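Local coordinates for histone-lysine N-methyltransferase family member SUVH9 (Arabidopsis thaliana, PDB 4NJ5), which takes part in silencing genes and transposable elements, and may bind methylated DNA and recruit RNA polymerase V to chromatin during RNA-directed DNA methylation, at residues R67-V72 and G102-T107; G94-P99 and A118-V123; T285-G290 and F483-L488; V411-F416 and V445-D450. One frame throughout, in Å; residues are numbered along the deposited sequence.

From the N terminus, the loop after helix 46-60 opens contact 1 and the loop after helix 87-92 opens contact 2. Strand 103-106 then closes contact 1 and strand 117-124 closes contact 2, so the two cross along the chain. Their strands are neighbours in the sheet of the SRA domain, and their centres lie about 7 Å apart. Contact 3 closes the longest loop, bringing 285-290 of the pre-SET part onto strand 485-490 of the SET domain. Contact 4 lies wholly within that span, joining 411-416 to strand 448-450, with its centre about 11 Å from that of contact 3. The two pairs occupy opposite sides of the chain's centre.

Contact 1: R67-V72 and G102-T107; sequences RDKRIV and GIDFLT
Lys69 and Asp104 reach toward each other tip to tip, joining the loop that follows helix 46-60 to strand 103-106 of the SRA domain. The lysine chain bends at chi3 (46°) and again at chi4 (57°), and the last turn places NZ beside the carboxylate. There Lys69 NZ forms a salt bridge with Asp104 OD1 at 3.0 Å, meeting that oxygen from above the carboxylate plane, 44° out of it. The methylenes lie against the same group, with Lys69 CD 3.7 Å from Asp104 OD2. The modelled distance from NZ to the Phe105 carbonyl is too short to be trusted in detail. Two residues along the strand, Leu106 turns toward the same loop and sets both its methyls against the Lys69 carbonyl: CD1 and CD2 each lie 3.3 Å from Lys69 O, while CD2 also lies 3.7 Å from Arg70 CA. Phe105, between them, points away and packs on Ala163 of helix 159-169. The loop has its own brace in an Asx turn, Arg70 N donating to Asp68 OD1 at 3.1 Å, and Arg70 NH1 adds a salt bridge to Asp68 OD2 at 2.7 Å. Asp104 has further partners, since Gly97 N donates to OD2 and His98 ND1 bonds to OD1. An alanine at Asp104 would probably leave the Lys69 ammonium without its countercharge and Gly97 N and His98 ND1 without their acceptor. Buried as it is, the carboxylate thus collects donors from two loops, and the lysine is likely to offset much of its negative charge.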
loop_
_atom_site.group_PDB
_atom_site.type_symbol
_atom_site.label_atom_id
_atom_site.label_comp_id
_atom_site.label_asym_id
_atom_site.label_seq_id
_atom_site.Cartn_x
_atom_site.Cartn_y
_atom_site.Cartn_z
ATOM N N ARG A 67 2.122 -10.900 -20.784
ATOM C CA ARG A 67 1.021 -11.814 -21.062
ATOM C C ARG A 67 1.519 -13.125 -21.664
ATOM O O ARG A 67 1.031 -14.201 -21.320
ATOM C CB ARG A 67 0.013 -11.152 -22.003
ATOM C CG ARG A 67 -1.075 -12.080 -22.522
ATOM C CD ARG A 67 -2.025 -12.504 -21.417
ATOM N NE ARG A 67 -3.214 -13.157 -21.954
ATOM C CZ ARG A 67 -4.274 -12.507 -22.424
ATOM N NH1 ARG A 67 -5.314 -13.180 -22.896
ATOM N NH2 ARG A 67 -4.293 -11.180 -22.422
ATOM N N ASP A 68 2.499 -13.024 -22.557
ATOM C CA ASP A 68 3.028 -14.193 -23.251
ATOM C C ASP A 68 4.104 -14.923 -22.446
ATOM O O ASP A 68 4.649 -15.933 -22.901
ATOM C CB ASP A 68 3.549 -13.812 -24.648
ATOM C CG ASP A 68 4.586 -12.698 -24.610
ATOM O OD1 ASP A 68 5.090 -12.374 -23.510
ATOM O OD2 ASP A 68 4.906 -12.150 -25.687
ATOM N N LYS A 69 4.410 -14.399 -21.258
ATOM C CA LYS A 69 5.426 -14.984 -20.373
ATOM C C LYS A 69 6.829 -15.074 -20.979
ATOM O O LYS A 69 7.707 -15.734 -20.424
ATOM C CB LYS A 69 4.976 -16.359 -19.867
ATOM C CG LYS A 69 4.339 -16.343 -18.486
ATOM C CD LYS A 69 3.255 -17.405 -18.357
ATOM C CE LYS A 69 3.721 -18.739 -18.911
ATOM N NZ LYS A 69 4.964 -19.200 -18.237
ATOM N N ARG A 70 7.047 -14.395 -22.102
ATOM C CA ARG A 70 8.315 -14.510 -22.823
ATOM C C ARG A 70 9.454 -13.708 -22.188
ATOM O O ARG A 70 10.576 -13.702 -22.694
ATOM C CB ARG A 70 8.143 -14.117 -24.294
ATOM C CG ARG A 70 7.187 -15.024 -25.065
ATOM C CD ARG A 70 7.075 -14.614 -26.528
ATOM N NE ARG A 70 6.065 -15.399 -27.236
ATOM C CZ ARG A 70 5.051 -14.877 -27.922
ATOM N NH1 ARG A 70 4.906 -13.561 -28.003
ATOM N NH2 ARG A 70 4.183 -15.674 -28.531
ATOM N N ILE A 71 9.164 -13.042 -21.076
ATOM C CA ILE A 71 10.175 -12.254 -20.382
ATOM C C ILE A 71 10.872 -13.062 -19.295
ATOM O O ILE A 71 10.235 -13.525 -18.351
ATOM C CB ILE A 71 9.569 -10.985 -19.755
ATOM C CG1 ILE A 71 9.066 -10.043 -20.850
ATOM C CG2 ILE A 71 10.594 -10.286 -18.872
ATOM C CD1 ILE A 71 8.657 -8.681 -20.344
ATOM N N VAL A 72 12.180 -13.234 -19.435
ATOM C CA VAL A 72 12.973 -13.873 -18.393
ATOM C C VAL A 72 13.772 -12.808 -17.647
ATOM O O VAL A 72 14.263 -11.850 -18.250
ATOM C CB VAL A 72 13.887 -15.008 -18.952
ATOM C CG1 VAL A 72 13.548 -15.303 -20.404
ATOM C CG2 VAL A 72 15.366 -14.671 -18.793
ATOM N N GLY A 102 3.759 -23.444 -7.518
ATOM C CA GLY A 102 4.999 -22.815 -7.112
ATOM C C GLY A 102 5.833 -22.389 -8.305
ATOM O O GLY A 102 6.377 -21.286 -8.333
ATOM N N ILE A 103 5.926 -23.264 -9.300
ATOM C CA ILE A 103 6.765 -23.003 -10.461
ATOM C C ILE A 103 5.964 -22.496 -11.651
ATOM O O ILE A 103 5.002 -23.134 -12.080
ATOM C CB ILE A 103 7.516 -24.273 -10.903
ATOM C CG1 ILE A 103 8.296 -24.870 -9.730
ATOM C CG2 ILE A 103 8.433 -23.968 -12.086
ATOM C CD1 ILE A 103 8.610 -26.339 -9.904
ATOM N N ASP A 104 6.366 -21.347 -12.182
ATOM C CA ASP A 104 5.866 -20.901 -13.474
ATOM C C ASP A 104 6.975 -21.074 -14.515
ATOM O O ASP A 104 8.158 -20.872 -14.216
ATOM C CB ASP A 104 5.400 -19.447 -13.408
ATOM C CG ASP A 104 4.657 -19.022 -14.659
ATOM O OD1 ASP A 104 4.221 -19.916 -15.414
ATOM O OD2 ASP A 104 4.500 -17.801 -14.886
ATOM N N PHE A 105 6.601 -21.452 -15.732
ATOM C CA PHE A 105 7.606 -21.727 -16.755
ATOM C C PHE A 105 7.169 -21.395 -18.184
ATOM O O PHE A 105 5.981 -21.273 -18.480
ATOM C CB PHE A 105 8.086 -23.178 -16.670
ATOM C CG PHE A 105 6.987 -24.191 -16.802
ATOM C CD1 PHE A 105 6.672 -24.728 -18.037
ATOM C CD2 PHE A 105 6.271 -24.609 -15.692
ATOM C CE1 PHE A 105 5.663 -25.662 -18.165
ATOM C CE2 PHE A 105 5.257 -25.543 -15.815
ATOM C CZ PHE A 105 4.954 -26.070 -17.052
ATOM N N LEU A 106 8.111 -21.193 -19.069
ATOM C CA LEU A 106 7.826 -20.805 -20.428
ATOM C C LEU A 106 8.274 -21.892 -21.388
ATOM O O LEU A 106 9.403 -22.244 -21.429
ATOM C CB LEU A 106 8.592 -19.503 -20.664
ATOM C CG LEU A 106 8.749 -18.882 -22.012
ATOM C CD1 LEU A 106 7.422 -18.343 -22.428
ATOM C CD2 LEU A 106 9.778 -17.806 -21.979
ATOM N N THR A 107 7.390 -22.448 -22.173
ATOM C CA THR A 107 7.820 -23.495 -23.096
ATOM C C THR A 107 8.700 -23.089 -24.247
ATOM O O THR A 107 9.420 -23.917 -24.768
ATOM C CB THR A 107 6.689 -24.277 -23.695
ATOM O OG1 THR A 107 5.824 -23.362 -24.350
ATOM C CG2 THR A 107 5.972 -25.006 -22.639
#

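Contact 2: G94-P99 and A118-V123; sequences GLHGHP and ATSVIV
Leu95, His96, Ser120 and Ile122 form the dense part of this contact in the SRA domain, where the loop leaving helix 87-92 lies against strand 117-124 of the central sheet. The helix ends in a Schellman motif with Gly94 as its C-prime residue, and the chain then passes beside a classic beta bulge, where Thr119 and Ser120 both face Asp104. Ser120 OG, anti to its backbone N (chi1 -158°), donates to Leu95 O at 2.7 Å. It approaches at a C=O...donor angle of 145°, somewhat tilted from the carbonyl plane. The same carbonyl also accepts from Arg175 NE of strand 174-180, so two donors hold it. At the edge of the His96 ring, Ser120 OG lies 3.5 Å from CD2. Over one face comes Ile122, whose CG1 makes a CH-pi contact 3.6 Å from the ring centroid and only 18° off the normal, while its CD1 reaches to 3.6 Å from His96 CD2. The ring is pinned at its far nitrogen as well, His96 NE2 bonding to Gly102 O. Beyond His96 the packing thins out: Gly97, His98 and Pro99 are partly exposed and diverge from the strand, and Pro99 turns back onto Arg87 and Cys91 of helix 87-92. On the dense side, by contrast, Ile122 CG1 presses to within 3.4 Å of His96 NE2.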
loop_
_atom_site.group_PDB
_atom_site.type_symbol
_atom_site.label_atom_id
_atom_site.label_comp_id
_atom_site.label_asym_id
_atom_site.label_seq_id
_atom_site.Cartn_x
_atom_site.Cartn_y
_atom_site.Cartn_z
ATOM N N GLY A 94 2.676 -9.705 -14.342
ATOM C CA GLY A 94 3.577 -10.530 -15.130
ATOM C C GLY A 94 4.713 -11.185 -14.362
ATOM O O GLY A 94 5.681 -11.657 -14.961
ATOM N N LEU A 95 4.602 -11.220 -13.037
ATOM C CA LEU A 95 5.638 -11.823 -12.203
ATOM C C LEU A 95 5.536 -13.344 -12.173
ATOM O O LEU A 95 6.543 -14.045 -12.211
ATOM C CB LEU A 95 5.562 -11.280 -10.775
ATOM C CG LEU A 95 6.157 -9.896 -10.530
ATOM C CD1 LEU A 95 5.641 -9.324 -9.218
ATOM C CD2 LEU A 95 7.680 -9.955 -10.535
ATOM N N HIS A 96 4.310 -13.845 -12.100
ATOM C CA HIS A 96 4.080 -15.273 -11.952
ATOM C C HIS A 96 2.704 -15.595 -12.504
ATOM O O HIS A 96 1.704 -15.034 -12.055
ATOM C CB HIS A 96 4.165 -15.664 -10.477
ATOM C CG HIS A 96 4.320 -17.130 -10.244
ATOM N ND1 HIS A 96 3.256 -18.011 -10.280
ATOM C CD2 HIS A 96 5.410 -17.881 -9.956
ATOM C CE1 HIS A 96 3.686 -19.229 -10.032
ATOM N NE2 HIS A 96 4.993 -19.181 -9.830
ATOM N N GLY A 97 2.653 -16.500 -13.479
ATOM C CA GLY A 97 1.425 -16.775 -14.201
ATOM C C GLY A 97 0.587 -17.937 -13.703
ATOM O O GLY A 97 -0.488 -18.189 -14.244
ATOM N N HIS A 98 1.063 -18.656 -12.690
ATOM C CA HIS A 98 0.286 -19.769 -12.134
ATOM C C HIS A 98 -0.029 -19.597 -10.643
ATOM O O HIS A 98 0.766 -19.978 -9.783
ATOM C CB HIS A 98 0.971 -21.113 -12.401
ATOM C CG HIS A 98 0.829 -21.594 -13.812
ATOM N ND1 HIS A 98 1.673 -21.194 -14.825
ATOM C CD2 HIS A 98 -0.066 -22.439 -14.380
ATOM C CE1 HIS A 98 1.307 -21.773 -15.955
ATOM N NE2 HIS A 98 0.254 -22.533 -15.712
ATOM N N PRO A 99 -1.211 -19.035 -10.341
ATOM C CA PRO A 99 -1.646 -18.629 -8.996
ATOM C C PRO A 99 -1.786 -19.750 -7.952
ATOM O O PRO A 99 -1.909 -19.436 -6.771
ATOM C CB PRO A 99 -3.005 -17.961 -9.253
ATOM C CG PRO A 99 -3.471 -18.530 -10.544
ATOM C CD PRO A 99 -2.233 -18.737 -11.358
ATOM N N ALA A 118 12.022 -22.612 -16.335
ATOM C CA ALA A 118 11.311 -21.969 -15.241
ATOM C C ALA A 118 11.684 -20.495 -15.181
ATOM O O ALA A 118 12.859 -20.149 -15.272
ATOM C CB ALA A 118 11.642 -22.652 -13.932
ATOM N N THR A 119 10.688 -19.626 -15.031
ATOM C CA THR A 119 10.951 -18.189 -15.018
ATOM C C THR A 119 10.598 -17.536 -13.687
ATOM O O THR A 119 10.989 -16.395 -13.423
ATOM C CB THR A 119 10.180 -17.458 -16.131
ATOM O OG1 THR A 119 8.775 -17.678 -15.961
ATOM C CG2 THR A 119 10.613 -17.962 -17.500
ATOM N N SER A 120 9.858 -18.256 -12.850
ATOM C CA SER A 120 9.390 -17.679 -11.603
ATOM C C SER A 120 8.986 -18.737 -10.586
ATOM O O SER A 120 8.339 -19.730 -10.932
ATOM C CB SER A 120 8.211 -16.744 -11.875
ATOM O OG SER A 120 8.054 -15.812 -10.822
ATOM N N VAL A 121 9.363 -18.515 -9.331
ATOM C CA VAL A 121 8.964 -19.408 -8.251
ATOM C C VAL A 121 8.328 -18.651 -7.094
ATOM O O VAL A 121 8.669 -17.502 -6.823
ATOM C CB VAL A 121 10.148 -20.245 -7.716
ATOM C CG1 VAL A 121 10.619 -21.238 -8.771
ATOM C CG2 VAL A 121 11.284 -19.341 -7.278
ATOM N N ILE A 122 7.389 -19.309 -6.422
ATOM C CA ILE A 122 6.791 -18.778 -5.212
ATOM C C ILE A 122 7.407 -19.501 -4.029
ATOM O O ILE A 122 7.357 -20.726 -3.952
ATOM C CB ILE A 122 5.273 -19.010 -5.178
ATOM C CG1 ILE A 122 4.621 -18.527 -6.471
ATOM C CG2 ILE A 122 4.660 -18.299 -3.982
ATOM C CD1 ILE A 122 4.578 -17.021 -6.604
ATOM N N VAL A 123 7.993 -18.746 -3.110
ATOM C CA VAL A 123 8.628 -19.346 -1.948
ATOM C C VAL A 123 7.927 -18.938 -0.663
ATOM O O VAL A 123 7.769 -17.753 -0.382
ATOM C CB VAL A 123 10.109 -18.948 -1.848
ATOM C CG1 VAL A 123 10.747 -19.586 -0.619
ATOM C CG2 VAL A 123 10.851 -19.345 -3.116
#

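Contact 3: T285-G290 and F483-L488; sequences TSFPPG and FPRVML
Thr285 lies opposite Arg485 and Phe287 opposite Phe483, CA atoms 7.1 and 7.7 Å apart, so the two backbones run antiparallel with side chains and water filling the gap. The contact lays a loop of the pre-SET motif on the start of strand 485-490, in one of the sheets of the SET domain. Arg485, its chain extended from CG to NE, carries its guanidinium across to the loop, where NH2 donates to Thr285 O at 3.0 Å with an N-H...O angle of 150°. The bond uses a lone pair in the carbonyl plane. Salt bridges from NH2 to Glu389 and from NH1 to Asp477 anchor the same group. Phe287 comes over the guanidinium face, its CE2 lying 3.6 Å from Arg485 CZ; ring and guanidinium planes stand 68° apart, so a ring corner, rather than a flat face, does the touching. On its other flank Phe287 slides past Phe483, CE1 lying 3.5 Å from Phe483 CB, and the two rings meet obliquely. Thr285 CG2 sits over the centre of one Phe287 face, and His478 adds an edge-to-face pair with Phe287. Two waters knit the polar margin: one spans Thr285 O and Arg485 NH1, while the other lies 2.8 Å from Thr285 OG1, which also bonds to Gly392 N, and accepts from Val486 N at 2.7 Å.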
loop_
_atom_site.group_PDB
_atom_site.type_symbol
_atom_site.label_atom_id
_atom_site.label_comp_id
_atom_site.label_asym_id
_atom_site.label_seq_id
_atom_site.Cartn_x
_atom_site.Cartn_y
_atom_site.Cartn_z
ATOM N N THR A 285 -5.955 18.777 14.447
ATOM C CA THR A 285 -5.840 20.199 14.142
ATOM C C THR A 285 -6.667 21.051 15.101
ATOM O O THR A 285 -7.823 20.739 15.386
ATOM C CB THR A 285 -6.253 20.502 12.686
ATOM O OG1 THR A 285 -5.156 20.212 11.811
ATOM C CG2 THR A 285 -6.643 21.969 12.519
ATOM N N SER A 286 -6.056 22.114 15.613
ATOM C CA SER A 286 -6.756 23.043 16.488
ATOM C C SER A 286 -7.316 24.227 15.703
ATOM O O SER A 286 -6.570 25.024 15.134
ATOM C CB SER A 286 -5.836 23.531 17.604
ATOM O OG SER A 286 -6.463 24.552 18.359
ATOM N N PHE A 287 -8.638 24.325 15.670
ATOM C CA PHE A 287 -9.309 25.426 14.999
ATOM C C PHE A 287 -9.458 26.592 15.972
ATOM O O PHE A 287 -9.452 26.384 17.184
ATOM C CB PHE A 287 -10.657 24.957 14.439
ATOM C CG PHE A 287 -10.523 23.968 13.311
ATOM C CD1 PHE A 287 -10.089 24.383 12.062
ATOM C CD2 PHE A 287 -10.818 22.624 13.501
ATOM C CE1 PHE A 287 -9.952 23.479 11.020
ATOM C CE2 PHE A 287 -10.685 21.710 12.457
ATOM C CZ PHE A 287 -10.253 22.140 11.218
ATOM N N PRO A 288 -9.556 27.825 15.448
ATOM C CA PRO A 288 -9.627 29.014 16.306
ATOM C C PRO A 288 -10.781 28.954 17.295
ATOM O O PRO A 288 -11.897 28.610 16.905
ATOM C CB PRO A 288 -9.836 30.164 15.308
ATOM C CG PRO A 288 -10.233 29.518 14.025
ATOM C CD PRO A 288 -9.555 28.188 14.022
ATOM N N PRO A 289 -10.504 29.274 18.568
ATOM C CA PRO A 289 -11.502 29.257 19.639
ATOM C C PRO A 289 -12.710 30.101 19.266
ATOM O O PRO A 289 -12.556 31.260 18.873
ATOM C CB PRO A 289 -10.758 29.894 20.817
ATOM C CG PRO A 289 -9.328 29.614 20.551
ATOM C CD PRO A 289 -9.179 29.690 19.058
ATOM N N GLY A 290 -13.896 29.514 19.373
ATOM C CA GLY A 290 -15.113 30.216 19.024
ATOM C C GLY A 290 -15.516 30.033 17.575
ATOM O O GLY A 290 -16.119 30.925 16.979
ATOM N N PHE A 483 -13.337 25.490 7.099
ATOM C CA PHE A 483 -12.302 24.856 7.911
ATOM C C PHE A 483 -12.362 23.328 7.980
ATOM O O PHE A 483 -12.419 22.762 9.070
ATOM C CB PHE A 483 -12.325 25.431 9.328
ATOM C CG PHE A 483 -11.706 26.793 9.440
ATOM C CD1 PHE A 483 -10.329 26.941 9.437
ATOM C CD2 PHE A 483 -12.497 27.925 9.556
ATOM C CE1 PHE A 483 -9.754 28.191 9.543
ATOM C CE2 PHE A 483 -11.926 29.180 9.661
ATOM C CZ PHE A 483 -10.552 29.312 9.656
ATOM N N PRO A 484 -12.318 22.648 6.823
ATOM C CA PRO A 484 -12.314 21.187 6.912
ATOM C C PRO A 484 -10.961 20.695 7.397
ATOM O O PRO A 484 -9.981 21.432 7.326
ATOM C CB PRO A 484 -12.530 20.756 5.462
ATOM C CG PRO A 484 -11.893 21.844 4.671
ATOM C CD PRO A 484 -12.165 23.116 5.433
ATOM N N ARG A 485 -10.904 19.464 7.886
ATOM C CA ARG A 485 -9.635 18.896 8.307
ATOM C C ARG A 485 -8.835 18.389 7.111
ATOM O O ARG A 485 -9.380 18.168 6.028
ATOM C CB ARG A 485 -9.850 17.788 9.338
ATOM C CG ARG A 485 -10.560 18.283 10.586
ATOM C CD ARG A 485 -10.510 17.283 11.719
ATOM N NE ARG A 485 -11.059 17.864 12.938
ATOM C CZ ARG A 485 -10.335 18.461 13.880
ATOM N NH1 ARG A 485 -10.929 18.968 14.954
ATOM N NH2 ARG A 485 -9.017 18.547 13.751
ATOM N N VAL A 486 -7.534 18.231 7.314
ATOM C CA VAL A 486 -6.646 17.735 6.278
ATOM C C VAL A 486 -6.303 16.289 6.606
ATOM O O VAL A 486 -5.615 16.018 7.592
ATOM C CB VAL A 486 -5.356 18.581 6.212
ATOM C CG1 VAL A 486 -4.509 18.183 5.014
ATOM C CG2 VAL A 486 -5.701 20.068 6.161
ATOM N N MET A 487 -6.801 15.360 5.794
ATOM C CA MET A 487 -6.598 13.939 6.055
ATOM C C MET A 487 -5.745 13.292 4.970
ATOM O O MET A 487 -5.953 13.529 3.781
ATOM C CB MET A 487 -7.941 13.220 6.175
ATOM C CG MET A 487 -8.840 13.767 7.274
ATOM S SD MET A 487 -8.125 13.552 8.910
ATOM C CE MET A 487 -9.507 14.002 9.961
ATOM N N LEU A 488 -4.788 12.473 5.385
ATOM C CA LEU A 488 -3.845 11.876 4.449
ATOM C C LEU A 488 -4.171 10.421 4.164
ATOM O O LEU A 488 -4.531 9.663 5.064
ATOM C CB LEU A 488 -2.418 12.001 4.978
ATOM C CG LEU A 488 -2.007 13.433 5.317
ATOM C CD1 LEU A 488 -0.614 13.454 5.908
ATOM C CD2 LEU A 488 -2.081 14.317 4.079
HETATM O O HOH W 1 -6.365 18.650 9.766
HETATM O O HOH W 2 -10.045 20.133 17.658
#

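Contact 4: V411-F416 and V445-D450; sequences VYPARF and VDFAMD
Pro413 and Phe447 form the apolar centre, their side chains crossing at about a right angle. Pro413 CG sits over the phenyl face, 4.2 Å from the ring centroid and 22° off its normal, in a CH-pi contact. The CB of Phe447 points away, but chi1 of 75° sets CG between the backbone N and the carbonyl carbon, and the end of the side chain comes nearer to the proline. Val445 CG1 closes in on Pro413 CG at 4.1 Å, and Met449 CG meets Pro413 CD at 4.2 Å. Phe473 and Val486, from two strands of the neighbouring sheet, also pack on the proline. Farther out, the Tyr412 ring covers Ala448: CE1 lies 3.6 Å from Ala448 CB, which makes an off-centre CH-pi contact. The Arg415 guanidinium lies against a face of the same ring. A serine in place of Tyr412 would probably open a gap beside Ala448 CB and leave the Arg415 guanidinium free to turn. Toward the polar edge, a water accepts from Ala414 N at 3.1 Å and donates to Phe447 O at 2.8 Å, bridging the backbones where they separate. Beyond it Val411 and Met449 bond directly, Val411 N to Met449 O and Met449 N to Val411 O, both at 2.8 Å. The touching parts run nearly antiparallel, 171° apart, and this hydrogen-bonded pair is a single antiparallel beta bridge leading into a 3-10 turn at 413-415. With strand 448-450 also pairing with strand 393-395, the arrangement belongs to the small, short-stranded sheets that build the SET domain.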
loop_
_atom_site.group_PDB
_atom_site.type_symbol
_atom_site.label_atom_id
_atom_site.label_comp_id
_atom_site.label_asym_id
_atom_site.label_seq_id
_atom_site.Cartn_x
_atom_site.Cartn_y
_atom_site.Cartn_z
ATOM N N VAL A 411 1.862 26.909 6.434
ATOM C CA VAL A 411 1.470 25.858 5.503
ATOM C C VAL A 411 0.067 26.112 4.960
ATOM O O VAL A 411 -0.868 26.369 5.717
ATOM C CB VAL A 411 1.512 24.470 6.162
ATOM C CG1 VAL A 411 1.019 23.407 5.191
ATOM C CG2 VAL A 411 2.920 24.154 6.630
ATOM N N TYR A 412 -0.069 26.047 3.642
ATOM C CA TYR A 412 -1.357 26.251 2.996
ATOM C C TYR A 412 -1.819 24.948 2.357
ATOM O O TYR A 412 -1.364 24.590 1.270
ATOM C CB TYR A 412 -1.264 27.364 1.950
ATOM C CG TYR A 412 -0.967 28.726 2.541
ATOM C CD1 TYR A 412 -1.991 29.625 2.813
ATOM C CD2 TYR A 412 0.337 29.111 2.835
ATOM C CE1 TYR A 412 -1.724 30.872 3.356
ATOM C CE2 TYR A 412 0.613 30.352 3.380
ATOM C CZ TYR A 412 -0.422 31.229 3.638
ATOM O OH TYR A 412 -0.151 32.464 4.182
ATOM N N PRO A 413 -2.724 24.231 3.041
ATOM C CA PRO A 413 -3.218 22.919 2.610
ATOM C C PRO A 413 -3.807 22.941 1.204
ATOM O O PRO A 413 -3.785 21.916 0.523
ATOM C CB PRO A 413 -4.304 22.591 3.643
ATOM C CG PRO A 413 -4.628 23.889 4.305
ATOM C CD PRO A 413 -3.362 24.672 4.292
ATOM N N ALA A 414 -4.308 24.093 0.771
ATOM C CA ALA A 414 -4.835 24.229 -0.581
ATOM C C ALA A 414 -3.777 23.924 -1.641
ATOM O O ALA A 414 -4.109 23.568 -2.770
ATOM C CB ALA A 414 -5.397 25.621 -0.794
ATOM N N ARG A 415 -2.508 24.067 -1.272
ATOM C CA ARG A 415 -1.417 23.911 -2.226
ATOM C C ARG A 415 -0.939 22.467 -2.376
ATOM O O ARG A 415 -0.172 22.163 -3.286
ATOM C CB ARG A 415 -0.249 24.829 -1.865
ATOM C CG ARG A 415 -0.678 26.250 -1.568
ATOM C CD ARG A 415 0.442 27.247 -1.810
ATOM N NE ARG A 415 0.064 28.583 -1.360
ATOM C CZ ARG A 415 0.902 29.446 -0.795
ATOM N NH1 ARG A 415 2.172 29.117 -0.613
ATOM N NH2 ARG A 415 0.468 30.640 -0.409
ATOM N N PHE A 416 -1.386 21.585 -1.485
ATOM C CA PHE A 416 -1.099 20.163 -1.630
ATOM C C PHE A 416 -1.636 19.681 -2.975
ATOM O O PHE A 416 -2.714 20.091 -3.405
ATOM C CB PHE A 416 -1.737 19.346 -0.500
ATOM C CG PHE A 416 -0.984 19.402 0.807
ATOM C CD1 PHE A 416 0.325 18.948 0.892
ATOM C CD2 PHE A 416 -1.598 19.880 1.957
ATOM C CE1 PHE A 416 1.014 18.993 2.099
ATOM C CE2 PHE A 416 -0.918 19.927 3.165
ATOM C CZ PHE A 416 0.388 19.482 3.237
ATOM N N VAL A 445 -10.211 25.625 -0.398
ATOM C CA VAL A 445 -9.801 25.937 0.961
ATOM C C VAL A 445 -8.790 27.083 0.908
ATOM O O VAL A 445 -7.949 27.120 0.012
ATOM C CB VAL A 445 -9.191 24.685 1.625
ATOM C CG1 VAL A 445 -8.291 25.051 2.788
ATOM C CG2 VAL A 445 -10.296 23.719 2.059
ATOM N N ASP A 446 -8.886 28.037 1.833
ATOM C CA ASP A 446 -7.971 29.180 1.826
ATOM C C ASP A 446 -7.299 29.474 3.166
ATOM O O ASP A 446 -6.533 30.433 3.273
ATOM C CB ASP A 446 -8.654 30.444 1.289
ATOM C CG ASP A 446 -9.903 30.832 2.072
ATOM O OD1 ASP A 446 -10.005 30.511 3.271
ATOM O OD2 ASP A 446 -10.789 31.477 1.473
ATOM N N PHE A 447 -7.573 28.662 4.182
ATOM C CA PHE A 447 -6.976 28.918 5.492
ATOM C C PHE A 447 -5.519 28.463 5.572
ATOM O O PHE A 447 -5.045 27.687 4.743
ATOM C CB PHE A 447 -7.812 28.311 6.630
ATOM C CG PHE A 447 -7.688 26.817 6.763
ATOM C CD1 PHE A 447 -8.591 25.974 6.135
ATOM C CD2 PHE A 447 -6.693 26.254 7.551
ATOM C CE1 PHE A 447 -8.488 24.603 6.271
ATOM C CE2 PHE A 447 -6.585 24.885 7.686
ATOM C CZ PHE A 447 -7.482 24.061 7.047
ATOM N N ALA A 448 -4.811 28.957 6.578
ATOM C CA ALA A 448 -3.407 28.622 6.748
ATOM C C ALA A 448 -3.196 27.867 8.045
ATOM O O ALA A 448 -4.009 27.945 8.960
ATOM C CB ALA A 448 -2.552 29.880 6.719
ATOM N N MET A 449 -2.092 27.134 8.115
ATOM C CA MET A 449 -1.761 26.361 9.296
ATOM C C MET A 449 -0.362 26.703 9.770
ATOM O O MET A 449 0.571 26.811 8.971
ATOM C CB MET A 449 -1.833 24.864 8.992
ATOM C CG MET A 449 -3.169 24.412 8.450
ATOM S SD MET A 449 -3.224 22.639 8.142
ATOM C CE MET A 449 -2.995 22.005 9.796
ATOM N N ASP A 450 -0.222 26.875 11.075
ATOM C CA ASP A 450 1.091 26.997 11.677
ATOM C C ASP A 450 1.452 25.644 12.283
ATOM O O ASP A 450 0.657 25.056 13.019
ATOM C CB ASP A 450 1.090 28.085 12.750
ATOM C CG ASP A 450 2.474 28.364 13.293
ATOM O OD1 ASP A 450 3.048 29.420 12.955
ATOM O OD2 ASP A 450 2.993 27.524 14.054
HETATM O O HOH W 3 -4.535 26.872 2.116
#